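Local coordinates for protein deseasin MCP-01 (Pseudoalteromonas sp., PDB 3VV3) that acts as a collagen-degrading serine protease of the subtilisin family, probably cutting peptide bonds by the serine-protease mechanism, at residues A62-D74 against N78-I90. Residues are numbered along the deposited sequence; the frame is centred on the assembly and turned at random.
Sequences ANAWVNSGEIAGD and NDGNGYIDDVHGI. With CA (calcium ion), chain C; CA (calcium ion), chain F.
Glu-70 folds back at chi2 (-77°), while Asp-86 sets its CG between its own backbone N and carbonyl carbon (chi1 62°), and the two carboxylates, their planes nearly perpendicular, converge on one calcium. OE2 of Glu-70 binds that ion at 2.3 Å. OE1 of Glu-70 lies 2.3 Å from the second calcium, so a single side chain bridges two metals. The first ion also takes OD1 of Asp-79, Asn-81 and Asp-86, the Tyr-83 carbonyl and Asp-77; OD2 of Asp-86 is held by the Tyr-155 hydroxyl of helix 146-161. Round the second come OD1 of Asp-74 and Asp-85, the latter's OD2 being tied to Gly-75, and the carbonyls of Ile-71 and Ile-76; the Asn-78 amide is modelled with its nitrogen toward this ion, an orientation that looks doubtful.

Asn-67 stands in the second shell of the first calcium. Its ND2 donates, close to the amide plane, to Asp-86 O at 3.1 Å and to Asp-79 OD2 at 3.1 Å, reaching the latter from above the carboxylate plane while OD1 of Asp-79 holds calcium. Its OD1 accepts from Gly-69 N at 2.8 Å, an Asx turn. With an alanine in its place, Asp-79 OD2 and the Asp-86 carbonyl would probably lose this donor, and the Asp-79 carboxylate would be freer to turn about its metal bond.

Toward the protein body, the backbone N of Asn-67 donates to Val-87 O at 2.8 Å, and His-88 ND1 gives a fairly straight bond, in its ring plane, to Trp-65 O at 2.9 Å. Nearer the metals, Val-87 CG2 packs on Ala-72 CB at 3.7 Å.

Asp-77, Asp-79, Asn-81 and the Tyr-83 carbonyl follow one another at every second residue, as ligands do in an EF-hand loop; here that pattern belongs to a two-calcium loop leading into edge strand 89-91 of the subtilisin-like parallel sheet.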
ATOM      1  N   ALA A  62     -14.224   4.144  21.700  1.00  9.41           N
ATOM      2  CA  ALA A  62     -13.933   4.464  23.091  1.00  9.40           C
ATOM      3  C   ALA A  62     -12.624   5.238  23.236  1.00 13.33           C
ATOM      4  O   ALA A  62     -12.406   5.922  24.243  1.00 10.45           O
ATOM      5  CB  ALA A  62     -13.895   3.195  23.929  1.00 11.76           C
ATOM      6  N   ASN A  63     -11.753   5.119  22.234  1.00  7.99           N
ATOM      7  CA  ASN A  63     -10.451   5.784  22.256  1.00  8.70           C
ATOM      8  C   ASN A  63     -10.350   6.945  21.267  1.00  8.21           C
ATOM      9  O   ASN A  63      -9.251   7.414  20.956  1.00  9.35           O
ATOM     10  CB  ASN A  63      -9.315   4.779  22.012  1.00  7.02           C
ATOM     11  CG  ASN A  63      -9.065   3.884  23.211  1.00  7.89           C
ATOM     12  OD1 ASN A  63      -9.468   4.204  24.330  1.00  8.68           O
ATOM     13  ND2 ASN A  63      -8.398   2.755  22.989  1.00 10.24           N
ATOM     14  N   ALA A  64     -11.490   7.411  20.770  1.00  8.25           N
ATOM     15  CA  ALA A  64     -11.491   8.597  19.921  1.00  6.49           C
ATOM     16  C   ALA A  64     -11.372   9.861  20.774  1.00 11.00           C
ATOM     17  O   ALA A  64     -12.119  10.047  21.737  1.00  8.99           O
ATOM     18  CB  ALA A  64     -12.742   8.650  19.065  1.00  9.06           C
ATOM     19  N   TRP A  65     -10.431  10.726  20.420  1.00  7.21           N
ATOM     20  CA  TRP A  65     -10.295  12.009  21.110  1.00  6.84           C
ATOM     21  C   TRP A  65     -11.539  12.861  20.918  1.00  6.78           C
ATOM     22  O   TRP A  65     -12.151  12.853  19.846  1.00  6.24           O
ATOM     23  CB  TRP A  65      -9.076  12.758  20.572  1.00  6.09           C
ATOM     24  CG  TRP A  65      -8.867  14.130  21.121  1.00  6.03           C
ATOM     25  CD1 TRP A  65      -8.371  14.459  22.347  1.00  8.95           C
ATOM     26  CD2 TRP A  65      -9.115  15.365  20.442  1.00  5.41           C
ATOM     27  NE1 TRP A  65      -8.299  15.828  22.480  1.00  7.66           N
ATOM     28  CE2 TRP A  65      -8.750  16.408  21.323  1.00  8.45           C
ATOM     29  CE3 TRP A  65      -9.611  15.690  19.172  1.00  5.78           C
ATOM     30  CZ2 TRP A  65      -8.861  17.756  20.976  1.00  7.81           C
ATOM     31  CZ3 TRP A  65      -9.728  17.033  18.825  1.00  8.21           C
ATOM     32  CH2 TRP A  65      -9.342  18.051  19.720  1.00  7.80           C
ATOM     33  N   VAL A  66     -11.906  13.600  21.965  1.00  6.28           N
ATOM     34  CA  VAL A  66     -12.975  14.574  21.885  1.00  6.09           C
ATOM     35  C   VAL A  66     -12.443  15.945  22.293  1.00  8.10           C
ATOM     36  O   VAL A  66     -11.849  16.107  23.367  1.00  9.18           O
ATOM     37  CB  VAL A  66     -14.166  14.183  22.781  1.00  8.19           C
ATOM     38  CG1 VAL A  66     -15.228  15.275  22.748  1.00  9.31           C
ATOM     39  CG2 VAL A  66     -14.748  12.858  22.317  1.00  8.68           C
ATOM     40  N   ASN A  67     -12.648  16.917  21.414  1.00  7.34           N
ATOM     41  CA  ASN A  67     -12.211  18.292  21.633  1.00  6.31           C
ATOM     42  C   ASN A  67     -13.037  18.930  22.750  1.00  8.15           C
ATOM     43  O   ASN A  67     -14.233  19.183  22.575  1.00  6.86           O
ATOM     44  CB  ASN A  67     -12.387  19.081  20.332  1.00  7.94           C
ATOM     45  CG  ASN A  67     -11.786  20.473  20.393  1.00  6.10           C
ATOM     46  OD1 ASN A  67     -11.570  21.026  21.470  1.00  9.56           O
ATOM     47  ND2 ASN A  67     -11.519  21.053  19.221  1.00  4.95           N
ATOM     48  N   SER A  68     -12.399  19.190  23.891  1.00  6.07           N
ATOM     49  CA  SER A  68     -13.115  19.717  25.053  1.00  7.38           C
ATOM     50  C   SER A  68     -13.587  21.148  24.809  1.00 11.16           C
ATOM     51  O   SER A  68     -14.450  21.654  25.524  1.00  9.36           O
ATOM     52  CB  SER A  68     -12.236  19.650  26.302  1.00 11.59           C
ATOM     53  OG  SER A  68     -11.158  20.559  26.204  1.00 18.69           O
ATOM     54  N   GLY A  69     -13.036  21.785  23.781  1.00  6.72           N
ATOM     55  CA  GLY A  69     -13.357  23.177  23.489  1.00  9.69           C
ATOM     56  C   GLY A  69     -14.386  23.379  22.390  1.00  9.93           C
ATOM     57  O   GLY A  69     -14.686  24.518  22.020  1.00 10.32           O
ATOM     58  N   GLU A  70     -14.917  22.280  21.859  1.00  8.50           N
ATOM     59  CA  GLU A  70     -15.927  22.338  20.808  1.00  8.45           C
ATOM     60  C   GLU A  70     -17.297  21.865  21.262  1.00 11.11           C
ATOM     61  O   GLU A  70     -17.439  20.791  21.863  1.00 11.72           O
ATOM     62  CB  GLU A  70     -15.504  21.501  19.590  1.00  9.46           C
ATOM     63  CG  GLU A  70     -14.667  22.254  18.560  1.00  9.26           C
ATOM     64  CD  GLU A  70     -15.499  23.175  17.693  1.00  9.76           C
ATOM     65  OE1 GLU A  70     -16.734  23.059  17.730  1.00  4.81           O
ATOM     66  OE2 GLU A  70     -14.934  24.000  16.961  1.00  6.72           O
ATOM     67  N   ILE A  71     -18.306  22.676  20.969  1.00  8.84           N
ATOM     68  CA  ILE A  71     -19.690  22.239  21.051  1.00 11.17           C
ATOM     69  C   ILE A  71     -20.023  21.561  19.733  1.00 13.05           C
ATOM     70  O   ILE A  71     -19.957  22.183  18.681  1.00  8.35           O
ATOM     71  CB  ILE A  71     -20.637  23.437  21.247  1.00 12.03           C
ATOM     72  CG1 ILE A  71     -20.292  24.165  22.549  1.00 11.66           C
ATOM     73  CG2 ILE A  71     -22.082  22.977  21.221  1.00 13.03           C
ATOM     74  CD1 ILE A  71     -21.231  25.323  22.879  1.00 15.41           C
ATOM     75  N   ALA A  72     -20.366  20.280  19.774  1.00 10.38           N
ATOM     76  CA  ALA A  72     -20.618  19.555  18.539  1.00 13.80           C
ATOM     77  C   ALA A  72     -21.832  20.108  17.809  1.00 15.41           C
ATOM     78  O   ALA A  72     -22.848  20.437  18.424  1.00 15.86           O
ATOM     79  CB  ALA A  72     -20.798  18.063  18.814  1.00 15.48           C
ATOM     80  N   GLY A  73     -21.707  20.219  16.491  1.00 13.38           N
ATOM     81  CA  GLY A  73     -22.848  20.431  15.620  1.00 14.90           C
ATOM     82  C   GLY A  73     -23.511  21.793  15.636  1.00 17.43           C
ATOM     83  O   GLY A  73     -24.590  21.949  15.061  1.00 19.08           O
ATOM     84  N   ASP A  74     -22.891  22.782  16.276  1.00 13.48           N
ATOM     85  CA  ASP A  74     -23.497  24.117  16.308  1.00 13.43           C
ATOM     86  C   ASP A  74     -23.023  25.033  15.168  1.00 16.83           C
ATOM     87  O   ASP A  74     -23.499  26.162  15.029  1.00 14.78           O
ATOM     88  CB  ASP A  74     -23.346  24.781  17.687  1.00 11.78           C
ATOM     89  CG  ASP A  74     -21.945  25.301  17.944  1.00 14.90           C
ATOM     90  OD1 ASP A  74     -21.026  24.952  17.179  1.00  8.45           O
ATOM     91  OD2 ASP A  74     -21.765  26.060  18.917  1.00 10.49           O
ATOM     92  N   ASN A  78     -15.942  26.974  18.175  1.00  5.23           N
ATOM     93  CA  ASN A  78     -16.041  27.526  19.542  1.00  8.30           C
ATOM     94  C   ASN A  78     -14.697  27.815  20.185  1.00 11.58           C
ATOM     95  O   ASN A  78     -14.566  28.785  20.938  1.00  9.81           O
ATOM     96  CB  ASN A  78     -16.860  26.637  20.487  1.00  9.76           C
ATOM     97  CG  ASN A  78     -18.209  26.270  19.923  1.00 15.04           C
ATOM     98  OD1 ASN A  78     -19.207  27.001  20.074  1.00  9.97           O
ATOM     99  ND2 ASN A  78     -18.256  25.130  19.272  1.00  6.26           N
ATOM    100  N   ASP A  79     -13.700  26.978  19.894  1.00  6.14           N
ATOM    101  CA  ASP A  79     -12.378  27.156  20.484  1.00  9.33           C
ATOM    102  C   ASP A  79     -11.465  28.061  19.663  1.00 10.40           C
ATOM    103  O   ASP A  79     -10.331  28.322  20.057  1.00 10.96           O
ATOM    104  CB  ASP A  79     -11.703  25.810  20.821  1.00  8.86           C
ATOM    105  CG  ASP A  79     -11.573  24.887  19.623  1.00 11.10           C
ATOM    106  OD1 ASP A  79     -12.333  25.061  18.660  1.00  5.84           O
ATOM    107  OD2 ASP A  79     -10.719  23.972  19.654  1.00 11.45           O
ATOM    108  N   GLY A  80     -11.970  28.555  18.537  1.00  6.94           N
ATOM    109  CA  GLY A  80     -11.226  29.496  17.725  1.00  6.58           C
ATOM    110  C   GLY A  80      -9.917  28.947  17.191  1.00  8.98           C
ATOM    111  O   GLY A  80      -8.907  29.648  17.154  1.00  7.72           O
ATOM    112  N   ASN A  81      -9.916  27.685  16.784  1.00  6.14           N
ATOM    113  CA  ASN A  81      -8.691  27.115  16.238  1.00  7.15           C
ATOM    114  C   ASN A  81      -8.698  27.023  14.718  1.00  9.28           C
ATOM    115  O   ASN A  81      -7.787  26.444  14.113  1.00  8.62           O
ATOM    116  CB  ASN A  81      -8.342  25.768  16.890  1.00 10.07           C
ATOM    117  CG  ASN A  81      -9.290  24.652  16.495  1.00  9.38           C
ATOM    118  OD1 ASN A  81     -10.353  24.886  15.912  1.00  3.96           O
ATOM    119  ND2 ASN A  81      -8.900  23.420  16.810  1.00  5.88           N
ATOM    120  N   GLY A  82      -9.720  27.605  14.098  1.00  9.45           N
ATOM    121  CA  GLY A  82      -9.740  27.734  12.649  1.00  9.87           C
ATOM    122  C   GLY A  82     -10.598  26.699  11.949  1.00  7.08           C
ATOM    123  O   GLY A  82     -10.805  26.776  10.740  1.00 10.48           O
ATOM    124  N   TYR A  83     -11.088  25.723  12.710  1.00  5.18           N
ATOM    125  CA  TYR A  83     -11.916  24.659  12.152  1.00  6.36           C
ATOM    126  C   TYR A  83     -13.234  24.555  12.892  1.00  8.82           C
ATOM    127  O   TYR A  83     -13.278  24.555  14.114  1.00  6.47           O
ATOM    128  CB  TYR A  83     -11.164  23.313  12.185  1.00  6.48           C
ATOM    129  CG  TYR A  83      -9.895  23.387  11.373  1.00  7.02           C
ATOM    130  CD1 TYR A  83      -9.910  23.127  10.010  1.00  7.44           C
ATOM    131  CD2 TYR A  83      -8.694  23.766  11.956  1.00  7.15           C
ATOM    132  CE1 TYR A  83      -8.758  23.227   9.256  1.00 10.07           C
ATOM    133  CE2 TYR A  83      -7.525  23.868  11.201  1.00  6.05           C
ATOM    134  CZ  TYR A  83      -7.573  23.591   9.854  1.00  7.93           C
ATOM    135  OH  TYR A  83      -6.434  23.681   9.080  1.00  8.70           O
ATOM    136  N   ILE A  84     -14.320  24.474  12.145  1.00  7.20           N
ATOM    137  CA  ILE A  84     -15.637  24.393  12.758  1.00  5.84           C
ATOM    138  C   ILE A  84     -16.007  22.970  13.171  1.00  8.93           C
ATOM    139  O   ILE A  84     -15.900  22.033  12.381  1.00  6.76           O
ATOM    140  CB  ILE A  84     -16.707  24.909  11.791  1.00  8.83           C
ATOM    141  CG1 ILE A  84     -16.517  26.410  11.558  1.00  9.64           C
ATOM    142  CG2 ILE A  84     -18.109  24.572  12.319  1.00  9.21           C
ATOM    143  CD1 ILE A  84     -17.324  26.949  10.374  1.00 11.15           C
ATOM    144  N   ASP A  85     -16.445  22.808  14.415  1.00  6.09           N
ATOM    145  CA  ASP A  85     -17.012  21.539  14.862  1.00  6.71           C
ATOM    146  C   ASP A  85     -16.003  20.388  14.773  1.00 10.90           C
ATOM    147  O   ASP A  85     -16.384  19.247  14.494  1.00  7.79           O
ATOM    148  CB  ASP A  85     -18.294  21.204  14.071  1.00  9.34           C
ATOM    149  CG  ASP A  85     -19.473  22.100  14.448  1.00 12.77           C
ATOM    150  OD1 ASP A  85     -19.345  22.857  15.425  1.00  7.24           O
ATOM    151  OD2 ASP A  85     -20.525  22.052  13.783  1.00 11.23           O
ATOM    152  N   ASP A  86     -14.728  20.688  15.019  1.00  6.56           N
ATOM    153  CA  ASP A  86     -13.687  19.657  15.019  1.00  7.66           C
ATOM    154  C   ASP A  86     -13.698  18.860  16.325  1.00  5.81           C
ATOM    155  O   ASP A  86     -12.867  19.051  17.211  1.00  7.17           O
ATOM    156  CB  ASP A  86     -12.299  20.238  14.712  1.00  5.82           C
ATOM    157  CG  ASP A  86     -11.837  21.246  15.740  1.00 10.39           C
ATOM    158  OD1 ASP A  86     -12.634  22.139  16.086  1.00  4.07           O
ATOM    159  OD2 ASP A  86     -10.676  21.146  16.188  1.00  5.60           O
ATOM    160  N   VAL A  87     -14.669  17.966  16.423  1.00  6.46           N
ATOM    161  CA  VAL A  87     -14.873  17.185  17.627  1.00  6.07           C
ATOM    162  C   VAL A  87     -13.816  16.096  17.763  1.00  5.99           C
ATOM    163  O   VAL A  87     -13.257  15.908  18.833  1.00  6.52           O
ATOM    164  CB  VAL A  87     -16.282  16.557  17.629  1.00  9.05           C
ATOM    165  CG1 VAL A  87     -16.440  15.580  18.800  1.00  8.37           C
ATOM    166  CG2 VAL A  87     -17.346  17.667  17.673  1.00  9.90           C
ATOM    167  N   HIS A  88     -13.531  15.405  16.663  1.00  5.58           N
ATOM    168  CA  HIS A  88     -12.572  14.302  16.667  1.00  5.70           C
ATOM    169  C   HIS A  88     -11.293  14.603  15.887  1.00  7.62           C
ATOM    170  O   HIS A  88     -10.393  13.759  15.812  1.00  6.11           O
ATOM    171  CB  HIS A  88     -13.222  13.054  16.067  1.00  6.53           C
ATOM    172  CG  HIS A  88     -14.426  12.583  16.818  1.00  8.72           C
ATOM    173  ND1 HIS A  88     -14.375  12.201  18.141  1.00 10.05           N
ATOM    174  CD2 HIS A  88     -15.714  12.424  16.429  1.00 11.14           C
ATOM    175  CE1 HIS A  88     -15.579  11.830  18.537  1.00 11.70           C
ATOM    176  NE2 HIS A  88     -16.408  11.945  17.515  1.00 11.43           N
ATOM    177  N   GLY A  89     -11.216  15.793  15.300  1.00  7.81           N
ATOM    178  CA  GLY A  89     -10.111  16.128  14.419  1.00  5.49           C
ATOM    179  C   GLY A  89     -10.630  16.844  13.188  1.00  6.64           C
ATOM    180  O   GLY A  89     -11.742  17.373  13.204  1.00  6.61           O
ATOM    181  N   ILE A  90      -9.846  16.844  12.113  1.00  5.12           N
ATOM    182  CA  ILE A  90     -10.210  17.625  10.937  1.00  6.16           C
ATOM    183  C   ILE A  90      -9.894  16.935   9.628  1.00  6.11           C
ATOM    184  O   ILE A  90      -9.170  15.934   9.586  1.00  4.59           O
ATOM    185  CB  ILE A  90      -9.478  18.989  10.906  1.00  5.96           C
ATOM    186  CG1 ILE A  90      -7.956  18.786  10.833  1.00  6.92           C
ATOM    187  CG2 ILE A  90      -9.888  19.860  12.102  1.00  5.79           C
ATOM    188  CD1 ILE A  90      -7.168  20.039  10.416  1.00  6.13           C
TER
HETATM  189 CA    CA C 401     -12.784  24.429  16.409  1.00 30.00          CA
HETATM  190 CA    CA F 404     -18.850  23.935  17.502  1.00 30.00          CA
HETATM  191  O   HOH W   1     -14.299  26.700  23.621  1.00 15.17           O